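Glutathione S-transferase (Sulfitobacter, PDB 4GF0) binds glutathione and, as a glutathione transferase homologue, probably catalyses its conjugation to electrophilic substrates. Local coordinates at the interface of chains A and B. Coordinates in Å, arbitrary orientation; residue numbers count along the deposited sequence, not the author numbering. Chains: chain A/B, Glutathione S-transferase.

The three contacts are neighbouring parts of one two-fold symmetric interface, the dimer expected of a glutathione transferase. Contact 1 lies about 12 Å from contact 2 and about 8 Å from contact 3, and contacts 2 and 3 are about 8 Å apart, all between C-alpha centres. Helix 89-111 of chain B runs through all three, facing helix 68-78 of chain A; contact 2 pairs these helices of both chains. A:Ala70 and B:Ala93 join contacts 1 and 3; B:Arg96 and B:Tyr100 join contacts 2 and 3. Apolar packing, a charged cluster and serine hydrogen bonds are thus borne by one helix, with contacts 2 and 3 overlapping on it.

Contact 1: the interface of chains A and B. Residues chain A 59, 63, 65, 70, 74; chain B 90, 93-94.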
loop_
_atom_site.group_PDB
_atom_site.type_symbol
_atom_site.label_atom_id
_atom_site.label_comp_id
_atom_site.label_asym_id
_atom_site.label_seq_id
_atom_site.Cartn_x
_atom_site.Cartn_y
_atom_site.Cartn_z
ATOM N N LEU A 59 18.710 -6.430 -0.827
ATOM C CA LEU A 59 18.903 -7.617 0.007
ATOM C C LEU A 59 20.325 -8.129 -0.119
ATOM O O LEU A 59 21.109 -7.618 -0.925
ATOM C CB LEU A 59 17.911 -8.710 -0.389
ATOM C CG LEU A 59 16.442 -8.297 -0.332
ATOM C CD1 LEU A 59 15.555 -9.520 -0.594
ATOM C CD2 LEU A 59 16.090 -7.627 1.001
ATOM N N THR A 63 18.961 -8.395 -4.656
ATOM C CA THR A 63 17.571 -8.139 -5.030
ATOM C C THR A 63 17.134 -6.795 -4.460
ATOM O O THR A 63 17.430 -6.492 -3.303
ATOM C CB THR A 63 16.645 -9.211 -4.432
ATOM O OG1 THR A 63 16.964 -10.475 -5.010
ATOM C CG2 THR A 63 15.173 -8.877 -4.697
ATOM N N LEU A 65 13.931 -4.543 -3.301
ATOM C CA LEU A 65 12.509 -4.514 -2.962
ATOM C C LEU A 65 12.033 -3.072 -2.821
ATOM O O LEU A 65 12.787 -2.193 -2.394
ATOM C CB LEU A 65 12.260 -5.247 -1.645
ATOM C CG LEU A 65 12.684 -6.719 -1.597
ATOM C CD1 LEU A 65 12.512 -7.238 -0.159
ATOM C CD2 LEU A 65 11.844 -7.534 -2.564
ATOM N N ALA A 70 5.493 -3.475 2.028
ATOM C CA ALA A 70 6.118 -4.746 1.672
ATOM C C ALA A 70 7.448 -4.898 2.400
ATOM O O ALA A 70 7.787 -5.982 2.887
ATOM C CB ALA A 70 6.318 -4.838 0.146
ATOM N N TYR A 74 8.636 -7.643 5.143
ATOM C CA TYR A 74 9.885 -8.367 4.911
ATOM C C TYR A 74 10.790 -8.365 6.152
ATOM O O TYR A 74 11.325 -9.408 6.561
ATOM C CB TYR A 74 10.637 -7.814 3.683
ATOM C CG TYR A 74 11.909 -8.591 3.451
ATOM C CD1 TYR A 74 11.879 -9.815 2.809
ATOM C CD2 TYR A 74 13.132 -8.117 3.903
ATOM C CE1 TYR A 74 13.041 -10.556 2.615
ATOM C CE2 TYR A 74 14.299 -8.861 3.725
ATOM C CZ TYR A 74 14.241 -10.064 3.076
ATOM O OH TYR A 74 15.386 -10.814 2.902
ATOM N N THR B 90 11.543 -13.409 0.415
ATOM C CA THR B 90 11.825 -12.503 -0.711
ATOM C C THR B 90 10.678 -12.477 -1.721
ATOM O O THR B 90 10.190 -11.406 -2.121
ATOM C CB THR B 90 13.141 -12.865 -1.417
ATOM O OG1 THR B 90 14.218 -12.691 -0.489
ATOM C CG2 THR B 90 13.372 -11.953 -2.643
ATOM N N ALA B 93 7.668 -10.767 -0.352
ATOM C CA ALA B 93 7.839 -9.315 -0.389
ATOM C C ALA B 93 7.608 -8.777 -1.805
ATOM O O ALA B 93 7.045 -7.693 -1.981
ATOM C CB ALA B 93 9.230 -8.930 0.100
ATOM N N GLN B 94 8.030 -9.534 -2.814
ATOM C CA GLN B 94 7.773 -9.136 -4.202
ATOM C C GLN B 94 6.274 -9.151 -4.494
ATOM O O GLN B 94 5.749 -8.278 -5.192
ATOM C CB GLN B 94 8.569 -10.024 -5.170
ATOM C CG GLN B 94 10.066 -9.811 -5.011
ATOM C CD GLN B 94 10.909 -10.845 -5.721
ATOM O OE1 GLN B 94 10.581 -12.037 -5.734
ATOM N NE2 GLN B 94 12.029 -10.395 -6.303
HETATM O O HOH W 1 14.879 -13.444 2.073
#
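A chi1 of -179°, which turns CG away from the backbone nitrogen, carries the ring of A:Tyr74 from helix 68-78 alongside B:Thr90, the two side chains pointing the same way. A:Leu65 on strand 64-66 has CG anti to its carbonyl carbon (chi1 -59°), and its two methyl branches divide the work. A:Leu65 CD1 meets the methyl CB of B:Ala93 at 3.7 Å and also lies over a face of the A:Tyr74 ring, towards its rim. A:Leu65 CD2 touches CG of B:Gln94 at 3.8 Å, the two side chains crossing at about a right angle. Alanine suits the helix surface here because its short side chain lets leucine and tyrosine close in together: A:Tyr74 CD1 is 3.9 Å from B:Ala93 CB. A phenylalanine in place of A:Tyr74 would probably keep much of this packing but leave the water at B:Thr90 without its phenolic partner. Nearby, A:Leu59 CD1 slides past B:Thr90, 3.9 Å from its methyl CG2, while A:Thr63 meets the same threonine methyl tip to tip. Threonine fits this place because it offers both a methyl and a hydroxyl. B:Thr90 OG1 lies 2.8 Å from water 1, which sits in the plane of the A:Tyr74 ring, 2.8 Å from A:Tyr74 OH.

Contact 2: the interface of chains A and B. Residues chain A 73, 96, 100; chain B 73, 96, 100.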
loop_
_atom_site.group_PDB
_atom_site.type_symbol
_atom_site.label_atom_id
_atom_site.label_comp_id
_atom_site.label_asym_id
_atom_site.label_seq_id
_atom_site.Cartn_x
_atom_site.Cartn_y
_atom_site.Cartn_z
ATOM N N ASP A 73 6.800 -5.795 6.142
ATOM C CA ASP A 73 6.524 -7.225 6.302
ATOM C C ASP A 73 7.774 -8.072 6.061
ATOM O O ASP A 73 7.967 -9.099 6.706
ATOM C CB ASP A 73 5.357 -7.679 5.399
ATOM C CG ASP A 73 4.095 -7.975 6.192
ATOM O OD1 ASP A 73 4.189 -8.697 7.210
ATOM O OD2 ASP A 73 3.011 -7.474 5.814
ATOM N N ARG A 96 -2.389 -4.778 9.280
ATOM C CA ARG A 96 -2.236 -4.523 7.844
ATOM C C ARG A 96 -3.285 -3.569 7.296
ATOM O O ARG A 96 -3.026 -2.855 6.329
ATOM C CB ARG A 96 -2.185 -5.826 7.031
ATOM C CG ARG A 96 -0.872 -6.577 7.240
ATOM C CD ARG A 96 -0.658 -7.671 6.211
ATOM N NE ARG A 96 0.524 -8.442 6.593
ATOM C CZ ARG A 96 0.486 -9.566 7.303
ATOM N NH1 ARG A 96 -0.681 -10.084 7.677
ATOM N NH2 ARG A 96 1.622 -10.173 7.638
ATOM N N TYR A 100 -2.284 -0.504 4.949
ATOM C CA TYR A 100 -2.840 -0.210 3.633
ATOM C C TYR A 100 -3.601 1.103 3.618
ATOM O O TYR A 100 -3.601 1.791 2.601
ATOM C CB TYR A 100 -3.718 -1.351 3.119
ATOM C CG TYR A 100 -2.917 -2.454 2.457
ATOM C CD1 TYR A 100 -2.603 -2.393 1.108
ATOM C CD2 TYR A 100 -2.481 -3.553 3.183
ATOM C CE1 TYR A 100 -1.871 -3.397 0.491
ATOM C CE2 TYR A 100 -1.740 -4.564 2.579
ATOM C CZ TYR A 100 -1.449 -4.479 1.233
ATOM O OH TYR A 100 -0.737 -5.479 0.628
ATOM N N ASP B 73 -4.237 -10.901 2.711
ATOM C CA ASP B 73 -3.286 -11.589 3.591
ATOM C C ASP B 73 -4.031 -12.359 4.687
ATOM O O ASP B 73 -3.607 -13.447 5.076
ATOM C CB ASP B 73 -2.261 -10.609 4.203
ATOM C CG ASP B 73 -0.847 -10.773 3.618
ATOM O OD1 ASP B 73 -0.320 -11.914 3.524
ATOM O OD2 ASP B 73 -0.241 -9.742 3.268
ATOM N N ARG B 96 3.898 -8.724 -2.163
ATOM C CA ARG B 96 3.320 -7.583 -1.454
ATOM C C ARG B 96 3.689 -6.250 -2.078
ATOM O O ARG B 96 2.906 -5.298 -2.020
ATOM C CB ARG B 96 3.707 -7.592 0.030
ATOM C CG ARG B 96 3.075 -8.753 0.781
ATOM C CD ARG B 96 3.095 -8.545 2.288
ATOM N NE ARG B 96 2.545 -9.733 2.945
ATOM C CZ ARG B 96 3.262 -10.778 3.347
ATOM N NH1 ARG B 96 4.587 -10.790 3.207
ATOM N NH2 ARG B 96 2.648 -11.810 3.909
ATOM N N TYR B 100 0.981 -3.392 -2.724
ATOM C CA TYR B 100 1.053 -2.000 -2.268
ATOM C C TYR B 100 1.175 -1.020 -3.427
ATOM O O TYR B 100 0.701 0.116 -3.340
ATOM C CB TYR B 100 2.203 -1.789 -1.279
ATOM C CG TYR B 100 1.857 -2.199 0.139
ATOM C CD1 TYR B 100 1.201 -1.321 0.992
ATOM C CD2 TYR B 100 2.171 -3.467 0.616
ATOM C CE1 TYR B 100 0.874 -1.687 2.296
ATOM C CE2 TYR B 100 1.851 -3.840 1.927
ATOM C CZ TYR B 100 1.210 -2.944 2.755
ATOM O OH TYR B 100 0.905 -3.310 4.052
#
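Carboxylate oxygen OD2 of A:Asp73 is held from both chains: A:Arg96 NE of its own subunit donates a hydrogen bond of 2.8 Å, and B:Arg96 NE forms a longer salt bridge across the interface at 3.7 Å. Within chain A the arginine grips side-on, NE to OD2 and NH2 to OD1, both on the syn sides of the carboxylate. The NE bond is nearly straight, 179° at the hydrogen. Extended from CG to NE, the arginine chain reaches from helix 89-111 to the aspartate on helix 68-78. Across the dimer the geometry differs: B:Arg96 lays its guanidinium against the A:Asp73 carboxylate, the planes stacked 30° apart, while its edge, held by NE and NH2, stays on B:Asp73. The two-fold axis repeats the arrangement, interleaving two arginines and two aspartates. Arginine suits this place because its edge can bond one carboxylate while its face meets another. The opposite charges probably offset the closeness of OD2 of A:Asp73 and OD2 of B:Asp73, 4.7 Å apart, and of the two arginine NH2 atoms.

Beside this cluster, A:Tyr100 and B:Tyr100 stack face to face, their centroids 3.8 Å apart and their planes 10° from parallel. The side chains cross at about a right angle, and the overlap is offset towards the rims. Tyrosine supplies a broad flat face for such self-packing, and the phenolic OH of B:Tyr100 lies 3.3 Å from CE2 of A:Tyr100.

Contact 3: the interface of chains A and B. Residues chain A 51, 66-67, 70; chain B 93, 96-97, 100-101.
The ring of B:Tyr101 has the carboxylate oxygen OE2 of A:Glu67 at its edge, in plane, with the carboxylate turned 77° from the ring. Lysine suits its spot because A:Lys51 CD, a methylene, comes to the CD1/CE1 edge of that ring, 3.5 Å from B:Tyr101 CD1, while its amine serves polar partners. Swung round by the bend at chi3 (-77°), A:Lys51 NZ forms a salt bridge to A:Glu67 OE2 at 2.9 Å, on the anti lone pair. A:Lys51 NZ also donates to A:Thr66 OG1 at 2.8 Å.

A:Thr66 OG1 in turn donates to B:Ser97 OG across the interface at 3.1 Å, and B:Ser97 OG donates to A:Thr66 O at 2.9 Å, from well above the carbonyl plane. Serine fits because a small hydroxyl can both give and accept. A:Glu67, a glutathione-pocket residue, packs CB against B:Tyr100 CB and CG against B:Ser97 O, and the partner subunit probably helps to place it. A:Ala70 CB lies 3.7 Å from B:Ser97 CA, its small size allowing the helices close approach. Water 2 links A:Ala70 O to B:Arg96 NH1. In the fold, the end of strand 64-66 and the start of helix 68-78 in the thioredoxin-like N-terminal domain of chain A here meet helix 89-111 of chain B.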
loop_
_atom_site.group_PDB
_atom_site.type_symbol
_atom_site.label_atom_id
_atom_site.label_comp_id
_atom_site.label_asym_id
_atom_site.label_seq_id
_atom_site.Cartn_x
_atom_site.Cartn_y
_atom_site.Cartn_z
ATOM N N LYS A 51 10.580 3.364 -10.205
ATOM C CA LYS A 51 9.490 4.250 -9.791
ATOM C C LYS A 51 9.996 5.589 -9.253
ATOM O O LYS A 51 9.220 6.537 -9.111
ATOM C CB LYS A 51 8.587 3.552 -8.763
ATOM C CG LYS A 51 7.796 2.401 -9.366
ATOM C CD LYS A 51 7.005 1.641 -8.313
ATOM C CE LYS A 51 7.905 0.725 -7.503
ATOM N NZ LYS A 51 7.074 -0.116 -6.577
ATOM N N THR A 66 10.781 -2.834 -3.186
ATOM C CA THR A 66 10.165 -1.518 -3.013
ATOM C C THR A 66 8.809 -1.643 -2.340
ATOM O O THR A 66 8.266 -2.752 -2.240
ATOM C CB THR A 66 9.942 -0.795 -4.350
ATOM O OG1 THR A 66 9.048 -1.566 -5.167
ATOM C CG2 THR A 66 11.269 -0.601 -5.086
ATOM N N GLU A 67 8.274 -0.481 -1.945
ATOM C CA GLU A 67 6.970 -0.280 -1.276
ATOM C C GLU A 67 7.065 -0.476 0.226
ATOM O O GLU A 67 7.273 -1.587 0.715
ATOM C CB GLU A 67 5.832 -1.128 -1.861
ATOM C CG GLU A 67 5.558 -0.876 -3.346
ATOM C CD GLU A 67 4.979 0.504 -3.631
ATOM O OE1 GLU A 67 4.360 1.112 -2.724
ATOM O OE2 GLU A 67 5.131 0.978 -4.778
ATOM N N ALA A 70 5.493 -3.475 2.028
ATOM C CA ALA A 70 6.118 -4.746 1.672
ATOM C C ALA A 70 7.448 -4.898 2.400
ATOM O O ALA A 70 7.787 -5.982 2.887
ATOM C CB ALA A 70 6.318 -4.838 0.146
ATOM N N ALA B 93 7.668 -10.767 -0.352
ATOM C CA ALA B 93 7.839 -9.315 -0.389
ATOM C C ALA B 93 7.608 -8.777 -1.805
ATOM O O ALA B 93 7.045 -7.693 -1.981
ATOM C CB ALA B 93 9.230 -8.930 0.100
ATOM N N ARG B 96 3.898 -8.724 -2.163
ATOM C CA ARG B 96 3.320 -7.583 -1.454
ATOM C C ARG B 96 3.689 -6.250 -2.078
ATOM O O ARG B 96 2.906 -5.298 -2.020
ATOM C CB ARG B 96 3.707 -7.592 0.030
ATOM C CG ARG B 96 3.075 -8.753 0.781
ATOM C CD ARG B 96 3.095 -8.545 2.288
ATOM N NE ARG B 96 2.545 -9.733 2.945
ATOM C CZ ARG B 96 3.262 -10.778 3.347
ATOM N NH1 ARG B 96 4.587 -10.790 3.207
ATOM N NH2 ARG B 96 2.648 -11.810 3.909
ATOM N N SER B 97 4.865 -6.183 -2.691
ATOM C CA SER B 97 5.270 -4.946 -3.359
ATOM C C SER B 97 4.270 -4.629 -4.458
ATOM O O SER B 97 3.848 -3.473 -4.638
ATOM C CB SER B 97 6.667 -5.096 -3.970
ATOM O OG SER B 97 7.061 -3.875 -4.587
ATOM N N TYR B 100 0.981 -3.392 -2.724
ATOM C CA TYR B 100 1.053 -2.000 -2.268
ATOM C C TYR B 100 1.175 -1.020 -3.427
ATOM O O TYR B 100 0.701 0.116 -3.340
ATOM C CB TYR B 100 2.203 -1.789 -1.279
ATOM C CG TYR B 100 1.857 -2.199 0.139
ATOM C CD1 TYR B 100 1.201 -1.321 0.992
ATOM C CD2 TYR B 100 2.171 -3.467 0.616
ATOM C CE1 TYR B 100 0.874 -1.687 2.296
ATOM C CE2 TYR B 100 1.851 -3.840 1.927
ATOM C CZ TYR B 100 1.210 -2.944 2.755
ATOM O OH TYR B 100 0.905 -3.310 4.052
ATOM N N TYR B 101 1.812 -1.441 -4.511
ATOM C CA TYR B 101 1.864 -0.569 -5.686
ATOM C C TYR B 101 0.461 -0.331 -6.216
ATOM O O TYR B 101 0.089 0.795 -6.578
ATOM C CB TYR B 101 2.744 -1.165 -6.785
ATOM C CG TYR B 101 2.728 -0.351 -8.060
ATOM C CD1 TYR B 101 3.578 0.734 -8.229
ATOM C CD2 TYR B 101 1.860 -0.675 -9.096
ATOM C CE1 TYR B 101 3.568 1.481 -9.411
ATOM C CE2 TYR B 101 1.831 0.071 -10.271
ATOM C CZ TYR B 101 2.693 1.139 -10.423
ATOM O OH TYR B 101 2.670 1.873 -11.596
HETATM O O HOH W 2 6.682 -8.769 2.583
HETATM O O HOH W 3 5.908 -2.800 -7.147
HETATM O O HOH W 4 9.722 -5.131 -4.900
#